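Local atomic coordinates of plu4264 (Photorhabdus luminescens subsp. laumondii, PDB entry 4MV2), a protein that is of unknown function but has a cupin fold and binds nickel, and may be a metal-dependent enzyme. Residues R23-P26 and N31-F34; A65-N70 and E98-Y103. All coordinates share one frame; numbering follows the deposited sequence. Where two conformers were deposited one is given.

Contact 1: residues R23-P26 and N31-F34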
ATOM      1  N   ARG A  23     -10.020  -6.893  -0.679  1.00 11.84           N
ATOM      2  CA  ARG A  23     -10.246  -5.449  -0.880  1.00 12.31           C
ATOM      3  C   ARG A  23     -10.192  -4.703   0.437  1.00 11.91           C
ATOM      4  O   ARG A  23     -10.743  -5.165   1.429  1.00 13.21           O
ATOM      5  CB  ARG A  23     -11.571  -5.178  -1.576  1.00 13.46           C
ATOM      6  CG  ARG A  23     -11.495  -5.485  -3.070  1.00 16.24           C
ATOM      7  CD  ARG A  23     -12.788  -5.216  -3.774  1.00 19.77           C
ATOM      8  NE  ARG A  23     -12.712  -5.505  -5.197  1.00 21.37           N
ATOM      9  CZ  ARG A  23     -12.828  -4.601  -6.159  1.00 22.99           C
ATOM     10  NH1 ARG A  23     -13.002  -3.318  -5.870  1.00 24.09           N
ATOM     11  NH2 ARG A  23     -12.770  -5.006  -7.423  1.00 25.21           N
ATOM     12  N   LEU A  24      -9.602  -3.520   0.410  1.00 12.44           N
ATOM     13  CA  LEU A  24      -9.602  -2.612   1.559  1.00 13.44           C
ATOM     14  C   LEU A  24     -11.005  -2.225   2.001  1.00 14.20           C
ATOM     15  O   LEU A  24     -11.344  -2.250   3.191  1.00 15.27           O
ATOM     16  CB  LEU A  24      -8.820  -1.361   1.179  1.00 14.60           C
ATOM     17  CG  LEU A  24      -8.697  -0.300   2.267  1.00 15.43           C
ATOM     18  CD1 LEU A  24      -7.882  -0.831   3.454  1.00 16.71           C
ATOM     19  CD2 LEU A  24      -8.077   0.933   1.667  1.00 17.08           C
ATOM     20  N   LEU A  25     -11.817  -1.862   1.019  1.00 14.65           N
ATOM     21  CA  LEU A  25     -13.153  -1.311   1.256  1.00 15.53           C
ATOM     22  C   LEU A  25     -14.200  -2.354   0.940  1.00 16.89           C
ATOM     23  O   LEU A  25     -13.996  -3.181   0.059  1.00 17.59           O
ATOM     24  CB  LEU A  25     -13.394  -0.088   0.366  1.00 16.38           C
ATOM     25  CG  LEU A  25     -12.355   1.016   0.496  1.00 17.66           C
ATOM     26  CD1 LEU A  25     -12.582   2.099  -0.544  1.00 18.78           C
ATOM     27  CD2 LEU A  25     -12.333   1.578   1.912  1.00 19.00           C
ATOM     28  N   PRO A  26     -15.333  -2.333   1.642  1.00 18.56           N
ATOM     29  CA  PRO A  26     -15.668  -1.355   2.690  1.00 18.61           C
ATOM     30  C   PRO A  26     -14.944  -1.622   4.014  1.00 17.98           C
ATOM     31  O   PRO A  26     -14.574  -2.741   4.321  1.00 18.72           O
ATOM     32  CB  PRO A  26     -17.190  -1.532   2.865  1.00 21.01           C
ATOM     33  CG  PRO A  26     -17.435  -2.927   2.467  1.00 20.99           C
ATOM     34  CD  PRO A  26     -16.473  -3.222   1.346  1.00 20.76           C
ATOM     35  N   ASN A  31     -12.316   6.531   5.916  1.00 18.60           N
ATOM     36  CA  ASN A  31     -12.545   7.450   4.818  1.00 19.53           C
ATOM     37  C   ASN A  31     -11.243   7.706   4.093  1.00 17.52           C
ATOM     38  O   ASN A  31     -10.316   8.288   4.636  1.00 18.22           O
ATOM     39  CB  ASN A  31     -13.148   8.748   5.314  1.00 22.77           C
ATOM     40  CG  ASN A  31     -13.557   9.670   4.175  1.00 25.91           C
ATOM     41  OD1 ASN A  31     -13.712   9.251   3.032  1.00 26.46           O
ATOM     42  ND2 ASN A  31     -13.723  10.936   4.489  1.00 28.13           N
ATOM     43  N   THR A  32     -11.192   7.229   2.865  1.00 16.32           N
ATOM     44  CA  THR A  32      -9.958   7.262   2.052  1.00 15.37           C
ATOM     45  C   THR A  32     -10.295   7.884   0.702  1.00 15.17           C
ATOM     46  O   THR A  32     -11.412   7.738   0.207  1.00 16.69           O
ATOM     47  CB  THR A  32      -9.364   5.847   1.745  1.00 15.86           C
ATOM     48  OG1 THR A  32     -10.360   5.064   1.088  1.00 17.72           O
ATOM     49  CG2 THR A  32      -8.929   5.104   3.011  1.00 17.66           C
ATOM     50  N   PRO A  33      -9.321   8.532   0.070  1.00 15.11           N
ATOM     51  CA  PRO A  33      -9.512   9.032  -1.294  1.00 15.07           C
ATOM     52  C   PRO A  33      -9.090   8.017  -2.358  1.00 14.70           C
ATOM     53  O   PRO A  33      -8.988   8.372  -3.534  1.00 16.24           O
ATOM     54  CB  PRO A  33      -8.577  10.236  -1.348  1.00 15.96           C
ATOM     55  CG  PRO A  33      -7.430   9.831  -0.429  1.00 15.49           C
ATOM     56  CD  PRO A  33      -8.086   9.045   0.674  1.00 16.30           C
ATOM     57  N   PHE A  34      -8.815   6.776  -1.939  1.00 14.29           N
ATOM     58  CA  PHE A  34      -8.345   5.712  -2.823  1.00 14.39           C
ATOM     59  C   PHE A  34      -9.048   4.430  -2.429  1.00 14.51           C
ATOM     60  O   PHE A  34      -9.602   4.287  -1.353  1.00 15.20           O
ATOM     61  CB  PHE A  34      -6.810   5.555  -2.719  1.00 13.94           C
ATOM     62  CG  PHE A  34      -6.314   5.334  -1.307  1.00 13.18           C
ATOM     63  CD1 PHE A  34      -6.338   4.061  -0.745  1.00 13.55           C
ATOM     64  CD2 PHE A  34      -5.859   6.366  -0.535  1.00 14.25           C
ATOM     65  CE1 PHE A  34      -5.897   3.856   0.542  1.00 14.72           C
ATOM     66  CE2 PHE A  34      -5.415   6.159   0.759  1.00 14.60           C
ATOM     67  CZ  PHE A  34      -5.457   4.935   1.306  1.00 14.27           C
TER
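The Phe34 ring meets Leu24 obliquely, while one of its faces is taken up within its own segment by Thr32, whose CB sits over the ring centre, 3.9 Å above the plane. Across the contact the nearest approach to the ring is made by the CD2 branch of Leu24, which comes to 3.8 Å from Phe34 CE1. Further out, the ring packs edge-to-face against both Phe34 and Trp107 of the second subunit, and it also touches Ile105 and Trp107 of its own strand 100-107. In Leu24, CG anti to the backbone N (chi1 -179°) combines with a chi2 of 65° to send CD2, rather than CD1, to the ring; the same side chain packs on Leu81 of the second subunit.

Beside this pair, Leu25, the one exposed residue of the four that touch, reaches a more polar patch. Its CD1 lies 3.8 Å from Phe34 O and 4.0 Å from Thr32 OG1, with the Leu25 and Thr32 side chains running past one another in opposite senses. Thr32 OG1 donates to Phe34 O at 2.7 Å, in the carbonyl plane and at a C=O...donor angle of 154°. The bond bridges Pro33, linking the Thr32 side chain to the Phe34 backbone and fixing the hydroxyl; the Leu25 methyls thus pack on two oxygens that already bond to each other. No hydrogen bond links the two segments, so their side chains join them by van der Waals packing, although the backbone of Leu24 does bond to Gly36 just beyond. The Leu24-Phe34 packing continues into the subunit interface, and the two segments form the ends of a beta-hairpin connection between adjacent antiparallel strands 19-23 and 35-41 of this cupin.

Contact 2: residues A65-N70 and E98-Y103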
ATOM      1  N   ALA A  65       7.225 -11.894 -10.579  1.00 12.90           N
ATOM      2  CA  ALA A  65       6.261 -11.896 -11.663  1.00 12.51           C
ATOM      3  C   ALA A  65       6.733 -11.000 -12.772  1.00 12.87           C
ATOM      4  O   ALA A  65       7.703 -10.272 -12.609  1.00 14.86           O
ATOM      5  CB  ALA A  65       4.888 -11.474 -11.171  1.00 13.54           C
ATOM      6  N   ILE A  66       6.000 -11.054 -13.874  1.00 13.60           N
ATOM      7  CA  ILE A  66       6.123 -10.091 -14.959  1.00 14.61           C
ATOM      8  C   ILE A  66       4.878  -9.228 -14.974  1.00 15.53           C
ATOM      9  O   ILE A  66       3.781  -9.761 -15.025  1.00 15.77           O
ATOM     10  CB  ILE A  66       6.232 -10.801 -16.302  1.00 16.37           C
ATOM     11  CG1 ILE A  66       7.485 -11.664 -16.325  1.00 17.85           C
ATOM     12  CG2 ILE A  66       6.272  -9.798 -17.434  1.00 17.63           C
ATOM     13  CD1 ILE A  66       7.503 -12.620 -17.502  1.00 19.81           C
ATOM     14  N   ILE A  67       5.050  -7.911 -14.958  1.00 14.96           N
ATOM     15  CA  ILE A  67       3.915  -7.025 -15.176  1.00 15.56           C
ATOM     16  C   ILE A  67       3.977  -6.638 -16.648  1.00 15.23           C
ATOM     17  O   ILE A  67       4.920  -5.991 -17.075  1.00 16.09           O
ATOM     18  CB  ILE A  67       3.915  -5.772 -14.293  1.00 16.53           C
ATOM     19  CG1 ILE A  67       4.272  -6.096 -12.838  1.00 17.99           C
ATOM     20  CG2 ILE A  67       2.577  -5.086 -14.409  1.00 15.97           C
ATOM     21  CD1 ILE A  67       3.319  -7.015 -12.156  1.00 18.30           C
ATOM     22  N   ARG A  68       2.970  -7.031 -17.422  1.00 14.94           N
ATOM     23  CA  ARG A  68       2.905  -6.671 -18.830  1.00 16.35           C
ATOM     24  C   ARG A  68       1.996  -5.472 -18.953  1.00 15.67           C
ATOM     25  O   ARG A  68       0.823  -5.542 -18.601  1.00 16.40           O
ATOM     26  CB  ARG A  68       2.355  -7.843 -19.640  1.00 16.99           C
ATOM     27  CG  ARG A  68       2.303  -7.540 -21.145  1.00 18.72           C
ATOM     28  CD  ARG A  68       2.160  -8.775 -21.989  1.00 20.02           C
ATOM     29  NE  ARG A  68       3.380  -9.578 -21.927  1.00 20.76           N
ATOM     30  CZ  ARG A  68       3.495 -10.813 -22.401  1.00 22.30           C
ATOM     31  NH1 ARG A  68       2.454 -11.443 -22.923  1.00 23.98           N
ATOM     32  NH2 ARG A  68       4.654 -11.444 -22.300  1.00 23.15           N
ATOM     33  N   ILE A  69       2.557  -4.377 -19.449  0.50 16.31           N
ATOM     34  CA  ILE A  69       1.842  -3.112 -19.595  0.50 16.78           C
ATOM     35  C   ILE A  69       1.952  -2.718 -21.061  0.50 18.11           C
ATOM     36  O   ILE A  69       3.035  -2.418 -21.554  0.50 18.68           O
ATOM     37  CB  ILE A  69       2.425  -2.007 -18.671  0.50 16.98           C
ATOM     38  CG1 ILE A  69       2.381  -2.465 -17.210  0.50 17.63           C
ATOM     39  CG2 ILE A  69       1.677  -0.683 -18.869  0.50 17.60           C
ATOM     40  CD1 ILE A  69       3.056  -1.519 -16.255  0.50 18.63           C
ATOM     41  N   ASN A  70       0.823  -2.764 -21.757  1.00 18.63           N
ATOM     42  CA  ASN A  70       0.800  -2.552 -23.196  1.00 21.78           C
ATOM     43  C   ASN A  70       1.902  -3.337 -23.863  1.00 25.03           C
ATOM     44  O   ASN A  70       2.721  -2.782 -24.623  1.00 26.31           O
ATOM     45  CB  ASN A  70       0.955  -1.077 -23.534  1.00 23.91           C
ATOM     46  CG  ASN A  70      -0.212  -0.245 -23.047  1.00 26.21           C
ATOM     47  OD1 ASN A  70      -1.334  -0.732 -22.911  1.00 26.03           O
ATOM     48  ND2 ASN A  70       0.048   1.025 -22.791  1.00 29.64           N
ATOM     49  N   GLU A  98       5.908 -20.138  -6.644  1.00 14.01           N
ATOM     50  CA  GLU A  98       5.502 -19.518  -5.379  1.00 13.85           C
ATOM     51  C   GLU A  98       4.483 -18.416  -5.657  1.00 11.14           C
ATOM     52  O   GLU A  98       4.552 -17.734  -6.688  1.00 11.53           O
ATOM     53  CB  GLU A  98       6.722 -18.871  -4.715  1.00 17.81           C
ATOM     54  CG  GLU A  98       7.931 -19.771  -4.476  1.00 21.88           C
ATOM     55  CD  GLU A  98       8.824 -20.010  -5.712  1.00 26.04           C
ATOM     56  OE1 GLU A  98       8.800 -19.257  -6.731  1.00 27.14           O
ATOM     57  OE2 GLU A  98       9.587 -20.975  -5.627  1.00 28.88           O
ATOM     58  N   ASP A  99       3.556 -18.218  -4.729  1.00 11.09           N
ATOM     59  CA  ASP A  99       2.609 -17.127  -4.786  1.00 10.72           C
ATOM     60  C   ASP A  99       3.291 -15.793  -5.043  1.00 10.86           C
ATOM     61  O   ASP A  99       4.337 -15.506  -4.502  1.00 10.95           O
ATOM     62  CB  ASP A  99       1.929 -16.998  -3.405  1.00 10.54           C
ATOM     63  CG  ASP A  99       0.902 -18.045  -3.093  1.00 11.14           C
ATOM     64  OD1 ASP A  99       0.239 -18.588  -3.990  1.00 10.68           O
ATOM     65  OD2 ASP A  99       0.697 -18.282  -1.874  1.00 12.57           O
ATOM     66  N   PHE A 100       2.651 -14.963  -5.849  1.00  9.72           N
ATOM     67  CA  PHE A 100       3.088 -13.596  -6.096  1.00  8.97           C
ATOM     68  C   PHE A 100       2.105 -12.650  -5.438  1.00  9.22           C
ATOM     69  O   PHE A 100       0.920 -12.681  -5.741  1.00 10.69           O
ATOM     70  CB  PHE A 100       3.171 -13.277  -7.576  1.00  9.89           C
ATOM     71  CG  PHE A 100       3.552 -11.859  -7.847  1.00  9.77           C
ATOM     72  CD1 PHE A 100       4.855 -11.435  -7.602  1.00 10.38           C
ATOM     73  CD2 PHE A 100       2.627 -10.921  -8.301  1.00 10.54           C
ATOM     74  CE1 PHE A 100       5.237 -10.143  -7.848  1.00 10.82           C
ATOM     75  CE2 PHE A 100       3.035  -9.618  -8.541  1.00 10.57           C
ATOM     76  CZ  PHE A 100       4.316  -9.247  -8.302  1.00 10.92           C
ATOM     77  N   HIS A 101       2.591 -11.861  -4.476  1.00  8.96           N
ATOM     78  CA  HIS A 101       1.758 -10.943  -3.725  1.00  8.99           C
ATOM     79  C   HIS A 101       2.068  -9.500  -4.095  1.00  9.78           C
ATOM     80  O   HIS A 101       3.241  -9.100  -4.166  1.00  9.49           O
ATOM     81  CB  HIS A 101       2.037 -11.045  -2.222  1.00  9.02           C
ATOM     82  CG  HIS A 101       1.762 -12.362  -1.593  1.00  8.77           C
ATOM     83  ND1 HIS A 101       0.759 -12.512  -0.665  1.00  9.34           N
ATOM     84  CD2 HIS A 101       2.383 -13.569  -1.698  1.00  9.53           C
ATOM     85  CE1 HIS A 101       0.775 -13.753  -0.221  1.00  9.80           C
ATOM     86  NE2 HIS A 101       1.766 -14.408  -0.816  1.00  9.94           N
ATOM     87  N   PHE A 102       1.021  -8.694  -4.231  1.00  9.94           N
ATOM     88  CA  PHE A 102       1.200  -7.247  -4.401  1.00  9.52           C
ATOM     89  C   PHE A 102      -0.015  -6.547  -3.833  1.00 10.15           C
ATOM     90  O   PHE A 102      -1.085  -7.145  -3.730  1.00 10.60           O
ATOM     91  CB  PHE A 102       1.434  -6.882  -5.891  1.00 10.01           C
ATOM     92  CG  PHE A 102       0.265  -7.117  -6.800  1.00 10.26           C
ATOM     93  CD1 PHE A 102       0.005  -8.364  -7.325  1.00 11.05           C
ATOM     94  CD2 PHE A 102      -0.523  -6.051  -7.216  1.00 10.33           C
ATOM     95  CE1 PHE A 102      -1.043  -8.551  -8.199  1.00 11.69           C
ATOM     96  CE2 PHE A 102      -1.555  -6.256  -8.060  1.00 12.11           C
ATOM     97  CZ  PHE A 102      -1.803  -7.512  -8.561  1.00 11.49           C
ATOM     98  N   TYR A 103       0.146  -5.274  -3.479  1.00  9.64           N
ATOM     99  CA  TYR A 103      -0.951  -4.425  -3.063  1.00  9.82           C
ATOM    100  C   TYR A 103      -1.197  -3.434  -4.174  1.00 10.23           C
ATOM    101  O   TYR A 103      -0.273  -2.845  -4.687  1.00 12.20           O
ATOM    102  CB  TYR A 103      -0.636  -3.709  -1.715  1.00  9.92           C
ATOM    103  CG  TYR A 103      -1.897  -3.393  -0.955  1.00  9.80           C
ATOM    104  CD1 TYR A 103      -2.428  -4.291  -0.070  1.00 10.43           C
ATOM    105  CD2 TYR A 103      -2.620  -2.221  -1.182  1.00 10.46           C
ATOM    106  CE1 TYR A 103      -3.653  -4.075   0.589  1.00 10.69           C
ATOM    107  CE2 TYR A 103      -3.818  -1.985  -0.551  1.00 11.26           C
ATOM    108  CZ  TYR A 103      -4.356  -2.925   0.304  1.00 10.54           C
ATOM    109  OH  TYR A 103      -5.562  -2.662   0.878  1.00 13.15           O
TER
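Ala65 and Phe100 form the tight part of this contact. The methyl CB of Ala65 stands over the centre of the Phe100 ring, 3.4 Å from the centroid and 4° off the ring normal, a close, well-centred CH-pi contact. All six ring carbons are therefore almost equally close to it, with Phe100 CD1 at 3.6 Å from Ala65 CB. A chi1 of 177° carries the Phe100 ring away from its own backbone N and up against Ala65.

Packing is looser towards Ile67, whose CD1 approaches the same ring obliquely and comes no nearer than 4.5 Å to Phe100 CE2. All three touching residues are buried; the solvent-exposed ends, Asn70 and Glu98, take no part. Val76 and Val60 also touch Phe100, from strands 72-77 and 55-62 of the two different sheets.

Between 65-70 and 98-103 there is no hydrogen bond; strand 64-69 is instead paired through its backbone with 72-77 and 90-94. The contact thus joins the two sheets of the cupin jelly-roll barrel face to face, and its chemistry is that of a hydrophobic interior, with dispersion and CH-pi attraction rather than polar bonds holding alanine against phenylalanine.

From the N terminus, the chain first runs through strand 19-23 into contact 1, which closes the loop leading to strand 35-41. Contact 2 opens only later, on strand 64-69, and closes 28 residues further on, spanning strands 72-77, 81-84 and 90-94 before the chain enters strand 100-107. The two contacts are therefore in series, neither nested nor crossed. Contact 1 draws together the two ends of the loop between neighbouring strands of the larger sheet; contact 2 bridges the larger and smaller sheets. Their centres lie about 22 Å apart, on opposite sides of the chain's centre, yet Leu24 CB meets OH of Tyr103, on segment 98-103, at 3.5 Å, and segments of both contacts touch the second subunit.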